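Local coordinates for glycoside hydrolase family 16 protein (Akkermansia muciniphila, PDB 6T2N), which probably hydrolyses internal beta-galactosidic linkages of mucin O-glycans as an endo-acting enzyme of a gut bacterium, and binds a calcium ion, at residues N92-D97 / V101-F106; N170-P175 / T253-G258; F143-L148 / A308-Q313. All blocks are in the same frame, centred on the assembly; numbering follows the deposited sequence.

Interaction 1 of 3, residues N92-D97 / V101-F106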
loop_
_atom_site.group_PDB
_atom_site.type_symbol
_atom_site.label_atom_id
_atom_site.label_comp_id
_atom_site.label_asym_id
_atom_site.label_seq_id
_atom_site.Cartn_x
_atom_site.Cartn_y
_atom_site.Cartn_z
ATOM N N ASN A 92 -2.818 -18.011 1.874
ATOM C CA ASN A 92 -2.983 -16.528 1.710
ATOM C C ASN A 92 -1.814 -15.857 0.947
ATOM O O ASN A 92 -2.064 -14.811 0.327
ATOM C CB ASN A 92 -3.192 -15.890 3.081
ATOM C CG ASN A 92 -4.342 -16.527 3.863
ATOM O OD1 ASN A 92 -4.153 -16.994 4.984
ATOM N ND2 ASN A 92 -5.552 -16.516 3.301
ATOM N N MET A 93 -0.602 -16.445 0.898
ATOM C CA MET A 93 0.663 -15.802 0.429
ATOM C C MET A 93 1.585 -16.777 -0.302
ATOM O O MET A 93 2.130 -17.688 0.355
ATOM C CB MET A 93 1.450 -15.332 1.650
ATOM C CG MET A 93 1.844 -13.883 1.600
ATOM S SD MET A 93 2.246 -13.299 3.263
ATOM C CE MET A 93 3.882 -14.021 3.380
ATOM N N ARG A 94 1.859 -16.579 -1.588
ATOM C CA ARG A 94 2.744 -17.523 -2.336
ATOM C C ARG A 94 3.000 -16.997 -3.751
ATOM O O ARG A 94 2.199 -16.142 -4.214
ATOM C CB ARG A 94 2.050 -18.876 -2.471
ATOM C CG ARG A 94 0.599 -18.670 -2.982
ATOM C CD ARG A 94 0.019 -20.162 -3.342
ATOM N NE ARG A 94 -1.263 -20.177 -4.026
ATOM C CZ ARG A 94 -2.411 -19.789 -3.545
ATOM N NH1 ARG A 94 -2.519 -19.582 -2.295
ATOM N NH2 ARG A 94 -3.500 -19.886 -4.251
ATOM N N LEU A 95 4.041 -17.535 -4.415
ATOM C CA LEU A 95 4.385 -17.204 -5.818
ATOM C C LEU A 95 3.759 -18.281 -6.679
ATOM O O LEU A 95 4.024 -19.417 -6.396
ATOM C CB LEU A 95 5.900 -17.180 -5.987
ATOM C CG LEU A 95 6.651 -16.387 -4.923
ATOM C CD1 LEU A 95 8.151 -16.363 -5.205
ATOM C CD2 LEU A 95 6.073 -14.979 -4.819
ATOM N N GLU A 96 2.842 -17.896 -7.554
ATOM C CA GLU A 96 2.258 -18.701 -8.646
ATOM C C GLU A 96 2.535 -17.900 -9.917
ATOM O O GLU A 96 2.551 -16.654 -9.850
ATOM C CB GLU A 96 0.751 -18.953 -8.467
ATOM C CG GLU A 96 0.352 -20.242 -7.738
ATOM C CD GLU A 96 -1.154 -20.440 -7.519
ATOM O OE1 GLU A 96 -1.871 -19.452 -7.343
ATOM O OE2 GLU A 96 -1.621 -21.608 -7.516
ATOM N N ASP A 97 2.775 -18.596 -11.021
ATOM C CA ASP A 97 3.028 -18.039 -12.373
ATOM C C ASP A 97 3.797 -16.716 -12.271
ATOM O O ASP A 97 3.402 -15.773 -12.981
ATOM C CB ASP A 97 1.712 -17.852 -13.129
ATOM C CG ASP A 97 0.989 -19.148 -13.474
ATOM O OD1 ASP A 97 1.618 -20.106 -14.075
ATOM O OD2 ASP A 97 -0.219 -19.182 -13.182
ATOM N N VAL A 101 1.025 -13.867 -5.010
ATOM C CA VAL A 101 -0.417 -14.197 -4.904
ATOM C C VAL A 101 -0.829 -13.888 -3.459
ATOM O O VAL A 101 -0.269 -14.545 -2.528
ATOM C CB VAL A 101 -0.665 -15.665 -5.308
ATOM C CG1 VAL A 101 -2.140 -16.031 -5.335
ATOM C CG2 VAL A 101 -0.037 -15.956 -6.650
ATOM N N LEU A 102 -1.739 -12.923 -3.265
ATOM C CA LEU A 102 -2.397 -12.699 -1.964
ATOM C C LEU A 102 -3.835 -13.152 -2.111
ATOM O O LEU A 102 -4.577 -12.524 -2.902
ATOM C CB LEU A 102 -2.346 -11.218 -1.643
ATOM C CG LEU A 102 -0.964 -10.574 -1.666
ATOM C CD1 LEU A 102 -1.065 -9.053 -1.488
ATOM C CD2 LEU A 102 -0.096 -11.202 -0.597
ATOM N N GLU A 103 -4.180 -14.232 -1.402
ATOM C CA GLU A 103 -5.390 -15.042 -1.675
ATOM C C GLU A 103 -6.314 -15.221 -0.420
ATOM O O GLU A 103 -5.857 -15.484 0.654
ATOM C CB GLU A 103 -5.054 -16.452 -2.091
ATOM C CG GLU A 103 -6.339 -17.197 -2.345
ATOM C CD GLU A 103 -6.166 -18.495 -3.063
ATOM O OE1 GLU A 103 -5.327 -19.190 -2.563
ATOM O OE2 GLU A 103 -6.857 -18.726 -4.103
ATOM N N THR A 104 -7.554 -14.724 -0.658
ATOM C CA THR A 104 -8.525 -14.307 0.390
ATOM C C THR A 104 -9.544 -15.418 0.407
ATOM O O THR A 104 -10.059 -15.775 -0.679
ATOM C CB THR A 104 -9.106 -12.901 0.159
ATOM O OG1 THR A 104 -8.050 -11.920 0.095
ATOM C CG2 THR A 104 -10.092 -12.545 1.242
ATOM N N HIS A 105 -9.697 -16.012 1.577
ATOM C CA HIS A 105 -10.495 -17.241 1.793
ATOM C C HIS A 105 -11.512 -16.939 2.876
ATOM O O HIS A 105 -11.062 -16.555 3.971
ATOM C CB HIS A 105 -9.647 -18.418 2.302
ATOM C CG HIS A 105 -8.616 -18.900 1.360
ATOM N ND1 HIS A 105 -8.910 -19.796 0.395
ATOM C CD2 HIS A 105 -7.300 -18.612 1.248
ATOM C CE1 HIS A 105 -7.815 -20.047 -0.296
ATOM N NE2 HIS A 105 -6.810 -19.345 0.210
ATOM N N PHE A 106 -12.793 -17.150 2.590
ATOM C CA PHE A 106 -13.846 -17.263 3.621
ATOM C C PHE A 106 -13.472 -18.456 4.516
ATOM O O PHE A 106 -13.574 -19.562 4.058
ATOM C CB PHE A 106 -15.205 -17.428 2.957
ATOM C CG PHE A 106 -16.282 -17.716 3.950
ATOM C CD1 PHE A 106 -16.838 -16.681 4.677
ATOM C CD2 PHE A 106 -16.691 -19.021 4.203
ATOM C CE1 PHE A 106 -17.828 -16.952 5.617
ATOM C CE2 PHE A 106 -17.668 -19.279 5.150
ATOM C CZ PHE A 106 -18.226 -18.245 5.862
#
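Glu-103 OE1 is gripped by two nitrogens of Arg-94, with NH2 2.6 Å and NH1 2.8 Å from it, in an end-on salt bridge to a single carboxylate oxygen. Both nitrogens come from the same face of the carboxylate, above its plane, yet OE1 lies in the plane of the guanidinium; the two flat groups are turned 50° apart. Arg-94 CG sits between the backbone N and the carbonyl carbon (chi1 49°), and the chain then runs extended across Val-101, whose CG1 lies 4.1 Å above one guanidinium face. A further salt bridge joins Arg-94 NE to Glu-96 OE1 at 3.4 Å, and Glu-96 is also paired with Lys-293, making a charge network on the face that carries Val-101. The guanidinium is probably held against rotation, since NH1 is also shared with the carbonyls of Pro-90 and Lys-91. Strands 93-96 and 99-104 form a beta hairpin at the margin of one sheet of the family 16 beta-sandwich, and Gly-98, in its turn, is a calcium ligand together with Glu-59 and Asp-297. Arg-94 and Val-101 are an antiparallel hydrogen-bonded pair, Arg-94 N donating to Val-101 O at 3.1 Å and Val-101 N to Arg-94 O at 2.7 Å. Met-93 and Leu-102, the adjoining non-hydrogen-bonded pair, lie side by side on the other face, CG of Met-93 meeting CD2 of Leu-102. Just before the first strand, Asn-92 O accepts from Glu-103 N, and Asn-92 ND2 returns an almost straight bond to Glu-103 O (2.9 Å, 177°), which lies in the plane of its amide. Asn-92 OD1 is taken by Thr-87 and Arg-89. The same ND2 comes up to the edge of the His-105 ring, whose NE2 donates to Lys-91 O.

Interaction 2 of 3, residues N170-P175 / T253-G258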
loop_
_atom_site.group_PDB
_atom_site.type_symbol
_atom_site.label_atom_id
_atom_site.label_comp_id
_atom_site.label_asym_id
_atom_site.label_seq_id
_atom_site.Cartn_x
_atom_site.Cartn_y
_atom_site.Cartn_z
ATOM N N ASN A 170 8.938 8.177 10.497
ATOM C CA ASN A 170 9.363 9.518 10.977
ATOM C C ASN A 170 8.789 9.692 12.389
ATOM O O ASN A 170 8.136 8.800 12.886
ATOM C CB ASN A 170 9.041 10.665 9.968
ATOM C CG ASN A 170 7.445 10.720 9.652
ATOM O OD1 ASN A 170 6.616 10.592 10.574
ATOM N ND2 ASN A 170 7.047 10.858 8.407
ATOM N N LYS A 171 9.041 10.804 13.054
ATOM C CA LYS A 171 8.658 10.975 14.482
ATOM C C LYS A 171 7.139 11.092 14.667
ATOM O O LYS A 171 6.710 11.291 15.842
ATOM C CB LYS A 171 9.297 12.239 15.037
ATOM C CG LYS A 171 8.824 13.542 14.412
ATOM C CD LYS A 171 9.278 14.701 15.249
ATOM C CE LYS A 171 8.591 15.978 14.853
ATOM N NZ LYS A 171 9.415 17.154 15.217
ATOM N N TRP A 172 6.355 11.004 13.580
ATOM C CA TRP A 172 4.884 11.213 13.631
ATOM C C TRP A 172 4.194 9.865 13.621
ATOM O O TRP A 172 4.797 8.953 13.069
ATOM C CB TRP A 172 4.387 12.093 12.479
ATOM C CG TRP A 172 4.865 13.488 12.670
ATOM C CD1 TRP A 172 4.709 14.244 13.791
ATOM C CD2 TRP A 172 5.669 14.246 11.757
ATOM N NE1 TRP A 172 5.373 15.425 13.635
ATOM C CE2 TRP A 172 5.954 15.465 12.392
ATOM C CE3 TRP A 172 6.156 14.017 10.466
ATOM C CZ2 TRP A 172 6.677 16.471 11.762
ATOM C CZ3 TRP A 172 6.896 14.986 9.849
ATOM C CH2 TRP A 172 7.156 16.196 10.502
ATOM N N GLY A 173 2.991 9.800 14.197
ATOM C CA GLY A 173 2.057 8.665 14.123
ATOM C C GLY A 173 0.905 9.045 13.223
ATOM O O GLY A 173 0.813 10.263 12.904
ATOM N N TRP A 174 0.065 8.073 12.825
ATOM C CA TRP A 174 -0.925 8.280 11.740
ATOM C C TRP A 174 -1.956 9.326 12.144
ATOM O O TRP A 174 -2.421 9.310 13.268
ATOM C CB TRP A 174 -1.589 6.974 11.426
ATOM C CG TRP A 174 -2.345 6.979 10.137
ATOM C CD1 TRP A 174 -1.906 6.586 8.895
ATOM C CD2 TRP A 174 -3.714 7.380 9.972
ATOM N NE1 TRP A 174 -2.917 6.738 7.969
ATOM C CE2 TRP A 174 -4.028 7.222 8.608
ATOM C CE3 TRP A 174 -4.685 7.855 10.850
ATOM C CZ2 TRP A 174 -5.278 7.536 8.107
ATOM C CZ3 TRP A 174 -5.943 8.128 10.366
ATOM C CH2 TRP A 174 -6.230 7.960 9.007
ATOM N N PRO A 175 -2.418 10.253 11.276
ATOM C CA PRO A 175 -2.040 10.352 9.860
ATOM C C PRO A 175 -0.907 11.337 9.530
ATOM O O PRO A 175 -0.648 11.603 8.340
ATOM C CB PRO A 175 -3.292 10.950 9.197
ATOM C CG PRO A 175 -4.148 11.488 10.338
ATOM C CD PRO A 175 -3.442 11.226 11.652
ATOM N N THR A 253 2.493 20.827 1.380
ATOM C CA THR A 253 2.428 19.896 2.542
ATOM C C THR A 253 3.522 20.235 3.568
ATOM O O THR A 253 3.960 19.302 4.264
ATOM C CB THR A 253 2.533 18.433 2.100
ATOM O OG1 THR A 253 3.851 18.042 1.690
ATOM C CG2 THR A 253 1.604 18.161 0.941
ATOM N N ASN A 254 3.910 21.505 3.709
ATOM C CA ASN A 254 4.795 21.955 4.813
ATOM C C ASN A 254 3.904 21.930 6.096
ATOM O O ASN A 254 2.649 22.516 6.043
ATOM C CB ASN A 254 5.448 23.337 4.491
ATOM C CG ASN A 254 6.831 23.272 3.768
ATOM O OD1 ASN A 254 7.563 22.290 4.140
ATOM N ND2 ASN A 254 7.089 23.769 2.724
ATOM N N TYR A 255 4.493 21.499 7.218
ATOM C CA TYR A 255 3.765 21.532 8.519
ATOM C C TYR A 255 4.212 22.790 9.242
ATOM O O TYR A 255 5.376 23.101 9.049
ATOM C CB TYR A 255 4.062 20.315 9.411
ATOM C CG TYR A 255 3.367 19.015 9.072
ATOM C CD1 TYR A 255 2.108 18.983 8.492
ATOM C CD2 TYR A 255 3.959 17.810 9.401
ATOM C CE1 TYR A 255 1.470 17.790 8.225
ATOM C CE2 TYR A 255 3.356 16.599 9.100
ATOM C CZ TYR A 255 2.098 16.595 8.528
ATOM O OH TYR A 255 1.483 15.431 8.250
ATOM N N ALA A 256 3.355 23.338 10.112
ATOM C CA ALA A 256 3.492 24.617 10.859
ATOM C C ALA A 256 4.720 24.603 11.760
ATOM O O ALA A 256 5.100 23.465 12.221
ATOM C CB ALA A 256 2.257 24.874 11.687
ATOM N N ASN A 257 5.253 25.836 11.998
ATOM C CA ASN A 257 6.465 26.191 12.809
ATOM C C ASN A 257 7.759 25.668 12.022
ATOM O O ASN A 257 8.024 25.688 10.787
ATOM C CB ASN A 257 6.313 25.630 14.225
ATOM C CG ASN A 257 5.023 26.138 14.830
ATOM O OD1 ASN A 257 4.929 27.300 15.253
ATOM N ND2 ASN A 257 4.016 25.282 14.829
ATOM N N GLY A 258 8.506 24.832 12.808
ATOM C CA GLY A 258 9.500 23.888 12.235
ATOM C C GLY A 258 8.806 22.675 11.642
ATOM O O GLY A 258 8.629 22.598 10.406
#
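Trp-172 and Tyr-255 meet in a T-shaped (edge-to-face) stack: the CD2-CE2 edge of the tyrosine stands over the six-membered ring of the indole, with ring planes at 89° and centroids 5.1 Å apart. The closest approach is 3.7 Å, from Trp-172 CH2 to Tyr-255 CD2, while Tyr-255 CE2 lies nearer CE3 and CZ3, 4.0 Å from each. Both CG atoms are anti to the carbonyl carbon (chi1 -69° and -78°), and the side chains, entering from separate loops, slide past each other in opposite directions. No hydrogen bond crosses between the segments, so the contact rests mainly on this ring pair. On the opposite face of the indole, Lys-171 CG lies 3.9 Å above the plane, toward the rim. Next outward, the backbone before the tryptophan is fixed by an Asx turn, Trp-172 N donating to Asn-170 OD1 at 3.0 Å. Asn-170 ND2 in turn bonds to Thr-265 OG1 and Asn-177 O, tying this turn to its surroundings. The tyrosine is steadied at its far end, where OH is hydrogen-bonded to Val-176 O, just past Pro-175. A cis peptide bond precedes that proline and lets its CB lie 3.6 Å above the centre of the Trp-174 ring. Trp-174 NE1 is hydrogen-bonded to Glu-179 on strand 179-181, where the acidic signature sequence of family 16 begins, which suggests that this loop lies near the substrate cleft. Segment 170-175 lies in the loop between strands 160-168 and 179-181, and the tyrosine reaches it from the loop joining strand 243-249 to strand 267-275.

Interaction 3 of 3, residues F143-L148 / A308-Q313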
loop_
_atom_site.group_PDB
_atom_site.type_symbol
_atom_site.label_atom_id
_atom_site.label_comp_id
_atom_site.label_asym_id
_atom_site.label_seq_id
_atom_site.Cartn_x
_atom_site.Cartn_y
_atom_site.Cartn_z
ATOM N N PHE A 143 11.796 3.644 1.080
ATOM C CA PHE A 143 11.980 4.359 -0.204
ATOM C C PHE A 143 12.000 5.844 0.105
ATOM O O PHE A 143 11.182 6.236 0.963
ATOM C CB PHE A 143 10.847 4.005 -1.166
ATOM C CG PHE A 143 10.668 2.525 -1.353
ATOM C CD1 PHE A 143 11.443 1.835 -2.270
ATOM C CD2 PHE A 143 9.751 1.822 -0.590
ATOM C CE1 PHE A 143 11.295 0.463 -2.427
ATOM C CE2 PHE A 143 9.615 0.451 -0.742
ATOM C CZ PHE A 143 10.393 -0.222 -1.653
ATOM N N MET A 144 12.904 6.613 -0.517
ATOM C CA MET A 144 12.882 8.116 -0.412
ATOM C C MET A 144 13.278 8.793 -1.716
ATOM O O MET A 144 14.429 8.962 -1.975
ATOM C CB MET A 144 13.786 8.656 0.688
ATOM C CG MET A 144 13.443 10.069 1.019
ATOM S SD MET A 144 14.060 10.494 2.654
ATOM C CE MET A 144 14.406 12.241 2.422
ATOM N N PHE A 145 12.282 9.171 -2.471
ATOM C CA PHE A 145 12.395 9.750 -3.824
ATOM C C PHE A 145 12.675 8.570 -4.772
ATOM O O PHE A 145 13.649 7.714 -4.626
ATOM C CB PHE A 145 13.389 10.942 -3.903
ATOM C CG PHE A 145 13.189 12.029 -2.863
ATOM C CD1 PHE A 145 11.913 12.429 -2.494
ATOM C CD2 PHE A 145 14.269 12.599 -2.224
ATOM C CE1 PHE A 145 11.723 13.340 -1.480
ATOM C CE2 PHE A 145 14.078 13.532 -1.223
ATOM C CZ PHE A 145 12.804 13.910 -0.864
ATOM N N GLY A 146 11.835 8.532 -5.785
ATOM C CA GLY A 146 12.200 7.858 -7.028
ATOM C C GLY A 146 10.926 7.485 -7.698
ATOM O O GLY A 146 9.898 8.048 -7.335
ATOM N N ARG A 147 11.009 6.538 -8.605
ATOM C CA ARG A 147 9.847 6.048 -9.356
ATOM C C ARG A 147 9.652 4.608 -8.932
ATOM O O ARG A 147 10.632 3.820 -9.032
ATOM C CB ARG A 147 10.107 6.138 -10.859
ATOM C CG ARG A 147 9.041 5.461 -11.706
ATOM C CD ARG A 147 9.602 5.159 -13.064
ATOM N NE ARG A 147 8.550 4.752 -13.975
ATOM C CZ ARG A 147 7.721 5.585 -14.584
ATOM N NH1 ARG A 147 7.785 6.885 -14.358
ATOM N NH2 ARG A 147 6.802 5.120 -15.400
ATOM N N LEU A 148 8.435 4.311 -8.491
ATOM C CA LEU A 148 8.033 2.997 -7.961
ATOM C C LEU A 148 6.924 2.454 -8.829
ATOM O O LEU A 148 5.850 3.106 -8.864
ATOM C CB LEU A 148 7.530 3.158 -6.539
ATOM C CG LEU A 148 7.157 1.844 -5.868
ATOM C CD1 LEU A 148 8.300 0.813 -5.935
ATOM C CD2 LEU A 148 6.747 2.147 -4.438
ATOM N N ALA A 308 18.428 10.282 -5.600
ATOM C CA ALA A 308 19.336 9.859 -4.501
ATOM C C ALA A 308 20.070 11.063 -3.879
ATOM O O ALA A 308 20.363 10.990 -2.663
ATOM C CB ALA A 308 20.298 8.858 -5.060
ATOM N N GLN A 309 20.375 12.089 -4.691
ATOM C CA GLN A 309 20.972 13.398 -4.288
ATOM C C GLN A 309 20.063 14.101 -3.254
ATOM O O GLN A 309 20.559 14.425 -2.117
ATOM C CB GLN A 309 21.140 14.248 -5.552
ATOM C CG GLN A 309 22.182 15.353 -5.479
ATOM C CD GLN A 309 23.226 15.181 -6.557
ATOM O OE1 GLN A 309 23.017 14.489 -7.562
ATOM N NE2 GLN A 309 24.363 15.835 -6.363
ATOM N N GLN A 310 18.791 14.343 -3.629
ATOM C CA GLN A 310 17.814 15.107 -2.803
ATOM C C GLN A 310 17.665 14.401 -1.436
ATOM O O GLN A 310 17.540 15.124 -0.424
ATOM C CB GLN A 310 16.466 15.344 -3.534
ATOM C CG GLN A 310 16.480 16.340 -4.757
ATOM C CD GLN A 310 15.038 16.304 -5.440
ATOM O OE1 GLN A 310 13.978 16.013 -4.884
ATOM N NE2 GLN A 310 15.001 16.551 -6.690
ATOM N N ALA A 311 17.743 13.059 -1.374
ATOM C CA ALA A 311 17.447 12.216 -0.183
ATOM C C ALA A 311 18.369 12.546 0.997
ATOM O O ALA A 311 17.899 12.746 2.136
ATOM C CB ALA A 311 17.608 10.761 -0.574
ATOM N N LYS A 312 19.665 12.545 0.701
ATOM C CA LYS A 312 20.775 12.773 1.657
ATOM C C LYS A 312 20.649 14.176 2.272
ATOM O O LYS A 312 21.283 14.408 3.322
ATOM C CB LYS A 312 22.112 12.567 0.923
ATOM C CG LYS A 312 22.359 11.157 0.370
ATOM C CD LYS A 312 22.859 10.147 1.396
ATOM C CE LYS A 312 24.317 10.353 1.766
ATOM N NZ LYS A 312 24.566 10.042 3.195
ATOM N N GLN A 313 19.838 15.060 1.669
ATOM C CA GLN A 313 19.733 16.492 2.072
ATOM C C GLN A 313 18.413 16.787 2.820
ATOM O O GLN A 313 17.967 17.948 2.773
ATOM C CB GLN A 313 20.028 17.394 0.855
ATOM C CG GLN A 313 18.858 17.751 -0.074
ATOM C CD GLN A 313 19.329 18.403 -1.364
ATOM O OE1 GLN A 313 20.527 18.421 -1.633
ATOM N NE2 GLN A 313 18.402 18.936 -2.190
#
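Phe-145 is wedged against helix 305-311, where this C-terminal helix packs beside a tight corner of the family 16 jelly-roll sandwich, between strands 142-143 and 146-153. Its ring presents an edge rather than a face to the helix backbone: CD2 lies 3.6 Å from Ala-311 N, and CE2 lies 3.7 Å from Gln-310 C. Phe-145 CG is anti to the carbonyl carbon (chi1 -50°), which swings the ring out from the corner to the helix. Within its own segment Met-144 CG lies over the centre of the phenyl ring, 4.1 Å above its plane. On the face turned away from that CG, Gln-310 CB comes over the rim of the ring at CD2 and CE2; the glutamine chain crosses the phenyl side chain at about a right angle, and its amide, 56° from the ring plane, sets OE1 over this same face. The ring is thus held between methionine and amide, and OE1 bonds to Lys-233 N. Ala-311 sets its methyl group into the angle between the ring and the corner's backbone, CB lying 3.9 Å from Met-144 O and 4.2 Å from Phe-145 CD2. Trp-231, on strand 225-231, adds an edge-to-face partner for Phe-145. Replacing the phenylalanine by an alanine would probably open a gap beside Gln-310 and Ala-311 and deprive Trp-231 and the methionine of the ring they pack on. With CG anti to the backbone N (chi1 -163°), the methionine chain heads for the helix and, bending at its far end, brings CE to 3.5 Å from Ala-311 O.

Overall arrangement
The three contacts lie well away from the chain's centre and none touches another. Interactions 1 and 3, both only partly buried, reach the same antiparallel sheet from opposite sides of that centre, with centres 32 Å apart: one is internal to a hairpin, built from backbone pairing and a charge network, whereas the other sets a helix against a strand corner by apolar and aromatic packing. Interaction 2, the buried one, is aromatic packing between two irregular loops, and its nearest atoms are about 9 Å from interaction 3. Along the chain it is nested within the loop that interaction 3 closes, while interaction 1 precedes both. Only interaction 1 has hydrogen bonds between its segments.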